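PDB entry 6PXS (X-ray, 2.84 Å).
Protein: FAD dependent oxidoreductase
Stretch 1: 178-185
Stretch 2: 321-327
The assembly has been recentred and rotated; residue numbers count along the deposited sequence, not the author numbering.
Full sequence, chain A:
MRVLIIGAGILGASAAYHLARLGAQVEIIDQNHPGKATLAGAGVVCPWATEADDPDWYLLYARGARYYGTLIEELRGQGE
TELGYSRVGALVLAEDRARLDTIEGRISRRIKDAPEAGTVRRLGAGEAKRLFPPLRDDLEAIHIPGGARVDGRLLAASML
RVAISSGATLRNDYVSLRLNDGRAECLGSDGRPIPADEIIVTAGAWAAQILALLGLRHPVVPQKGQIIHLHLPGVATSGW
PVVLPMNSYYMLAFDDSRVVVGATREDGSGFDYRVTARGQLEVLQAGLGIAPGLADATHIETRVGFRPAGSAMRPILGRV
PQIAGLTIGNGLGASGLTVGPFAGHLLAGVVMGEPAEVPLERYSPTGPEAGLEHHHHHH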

# COMPACT_ATOMS: atom_id res chain seq x y z
N ARG A 178 -5.93 -8.94 35.38
CA ARG A 178 -6.78 -9.70 36.29
C ARG A 178 -6.66 -9.10 37.68
O ARG A 178 -5.67 -8.44 38.02
CB ARG A 178 -6.43 -11.20 36.30
CG ARG A 178 -5.15 -11.58 37.04
CD ARG A 178 -5.13 -13.09 37.29
NE ARG A 178 -3.91 -13.54 37.95
CZ ARG A 178 -3.73 -14.77 38.44
NH1 ARG A 178 -4.70 -15.67 38.35
NH2 ARG A 178 -2.59 -15.09 39.03
N LEU A 179 -7.68 -9.34 38.50
CA LEU A 179 -7.80 -8.75 39.83
C LEU A 179 -7.39 -9.80 40.86
O LEU A 179 -8.08 -10.81 41.02
CB LEU A 179 -9.22 -8.26 40.07
CG LEU A 179 -9.49 -7.36 41.28
CD1 LEU A 179 -8.62 -6.11 41.25
CD2 LEU A 179 -10.96 -6.99 41.32
N ASN A 180 -6.28 -9.56 41.55
CA ASN A 180 -5.74 -10.49 42.53
C ASN A 180 -5.57 -9.79 43.87
O ASN A 180 -4.79 -8.84 43.98
CB ASN A 180 -4.40 -11.06 42.06
CG ASN A 180 -3.74 -11.95 43.11
OD1 ASN A 180 -2.78 -11.55 43.76
ND2 ASN A 180 -4.28 -13.15 43.29
N ASP A 181 -6.31 -10.26 44.87
CA ASP A 181 -6.19 -9.75 46.24
C ASP A 181 -6.34 -8.23 46.29
O ASP A 181 -5.63 -7.54 47.02
CB ASP A 181 -4.86 -10.18 46.86
N GLY A 182 -7.28 -7.71 45.50
CA GLY A 182 -7.58 -6.30 45.52
C GLY A 182 -6.58 -5.41 44.82
O GLY A 182 -6.78 -4.18 44.79
N ARG A 183 -5.50 -5.96 44.27
CA ARG A 183 -4.52 -5.19 43.52
C ARG A 183 -4.53 -5.61 42.06
O ARG A 183 -4.91 -6.73 41.71
CB ARG A 183 -3.11 -5.37 44.12
CG ARG A 183 -2.09 -4.39 43.57
CD ARG A 183 -0.72 -4.59 44.19
NE ARG A 183 -0.66 -4.12 45.57
CZ ARG A 183 -0.37 -2.87 45.93
NH1 ARG A 183 -0.34 -2.54 47.21
NH2 ARG A 183 -0.11 -1.94 45.01
N ALA A 184 -4.09 -4.69 41.20
CA ALA A 184 -4.12 -4.92 39.76
C ALA A 184 -2.90 -5.72 39.32
O ALA A 184 -1.77 -5.43 39.73
CB ALA A 184 -4.16 -3.58 39.02
N GLU A 185 -3.14 -6.73 38.49
CA GLU A 185 -2.09 -7.54 37.89
C GLU A 185 -2.15 -7.41 36.38
O GLU A 185 -3.24 -7.30 35.80
CB GLU A 185 -2.23 -9.02 38.29
CG GLU A 185 -1.33 -9.45 39.44
CD GLU A 185 -1.41 -10.94 39.71
OE1 GLU A 185 -2.29 -11.60 39.12
OE2 GLU A 185 -0.59 -11.44 40.51
N PRO A 321 -10.74 3.91 41.95
CA PRO A 321 -11.17 3.69 43.33
C PRO A 321 -11.27 2.22 43.67
O PRO A 321 -11.70 1.40 42.86
CB PRO A 321 -12.54 4.38 43.39
CG PRO A 321 -12.54 5.34 42.26
CD PRO A 321 -11.72 4.71 41.19
N GLN A 322 -10.85 1.88 44.89
CA GLN A 322 -10.92 0.55 45.48
C GLN A 322 -9.96 -0.44 44.84
O GLN A 322 -9.96 -1.62 45.22
CB GLN A 322 -12.34 -0.02 45.44
CG GLN A 322 -13.38 0.96 45.94
CD GLN A 322 -14.78 0.38 45.94
OE1 GLN A 322 -14.95 -0.83 46.08
NE2 GLN A 322 -15.78 1.24 45.78
N ILE A 323 -9.12 -0.01 43.90
CA ILE A 323 -8.14 -0.87 43.26
C ILE A 323 -6.78 -0.20 43.36
O ILE A 323 -6.61 0.93 42.89
CB ILE A 323 -8.50 -1.16 41.79
CG1 ILE A 323 -9.89 -1.81 41.73
CG2 ILE A 323 -7.45 -2.05 41.14
CD1 ILE A 323 -10.28 -2.30 40.35
N ALA A 324 -5.82 -0.88 43.97
CA ALA A 324 -4.49 -0.34 44.19
C ALA A 324 -3.59 -0.61 42.99
O ALA A 324 -3.74 -1.63 42.30
CB ALA A 324 -3.87 -0.93 45.45
N GLY A 325 -2.66 0.30 42.75
CA GLY A 325 -1.68 0.11 41.70
C GLY A 325 -2.24 0.18 40.29
O GLY A 325 -1.72 -0.49 39.40
N LEU A 326 -3.29 0.96 40.08
CA LEU A 326 -3.90 1.09 38.76
C LEU A 326 -4.24 2.55 38.50
O LEU A 326 -4.76 3.25 39.38
CB LEU A 326 -5.17 0.23 38.64
CG LEU A 326 -5.90 0.30 37.30
CD1 LEU A 326 -4.98 -0.09 36.16
CD2 LEU A 326 -7.14 -0.58 37.31
N THR A 327 -3.95 3.00 37.29
CA THR A 327 -4.24 4.36 36.86
C THR A 327 -4.71 4.32 35.41
O THR A 327 -4.13 3.61 34.59
CB THR A 327 -3.01 5.27 36.99
OG1 THR A 327 -2.50 5.19 38.33
CG2 THR A 327 -3.36 6.71 36.67
O HOH W 1 -0.36 -3.32 40.27

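What shapes stretch 1 before it meets its partner? It folds back on itself as a hairpin, with a type I' turn from Asn-180 to Arg-183. Farther from the turn, Arg-178 and Glu-185 pair through their backbones and add a salt bridge, NE of Arg-178 lying 2.8 Å from OE1 of Glu-185; neither residue touches stretch 2.

What does the first strand contribute? Leu-179 sets out sideways, yet its end comes nearer, bringing CD1 to 4.2 Å from CG2 of Ile-323, an apolar contact.

How does the second strand engage stretch 2? Arg-183 and Ala-324 form a single beta bridge, their CA atoms 4.9 Å apart. Its one direct hydrogen bond runs from N of Ala-184 to O of Ala-324, 3.3 Å long and fairly straight at 159°. The Arg-183 side chain leaves sideways, but its end comes nearer: CG lies 3.5 Å from that same Ala-324 O, and CB of Ala-324 sits over one guanidinium face, 3.9 Å from NH2.

Why does little Ala-184 matter? Its CB points toward stretch 2 and is buried, 4.2 Å from CG2 of Ile-323 and 4.0 Å from CB of Leu-326. Beyond the bridge, a water takes over, donating to O of Ala-184 (2.6 Å) and to O of Gly-325 (3.3 Å), thus linking two acceptors that could not bond each other.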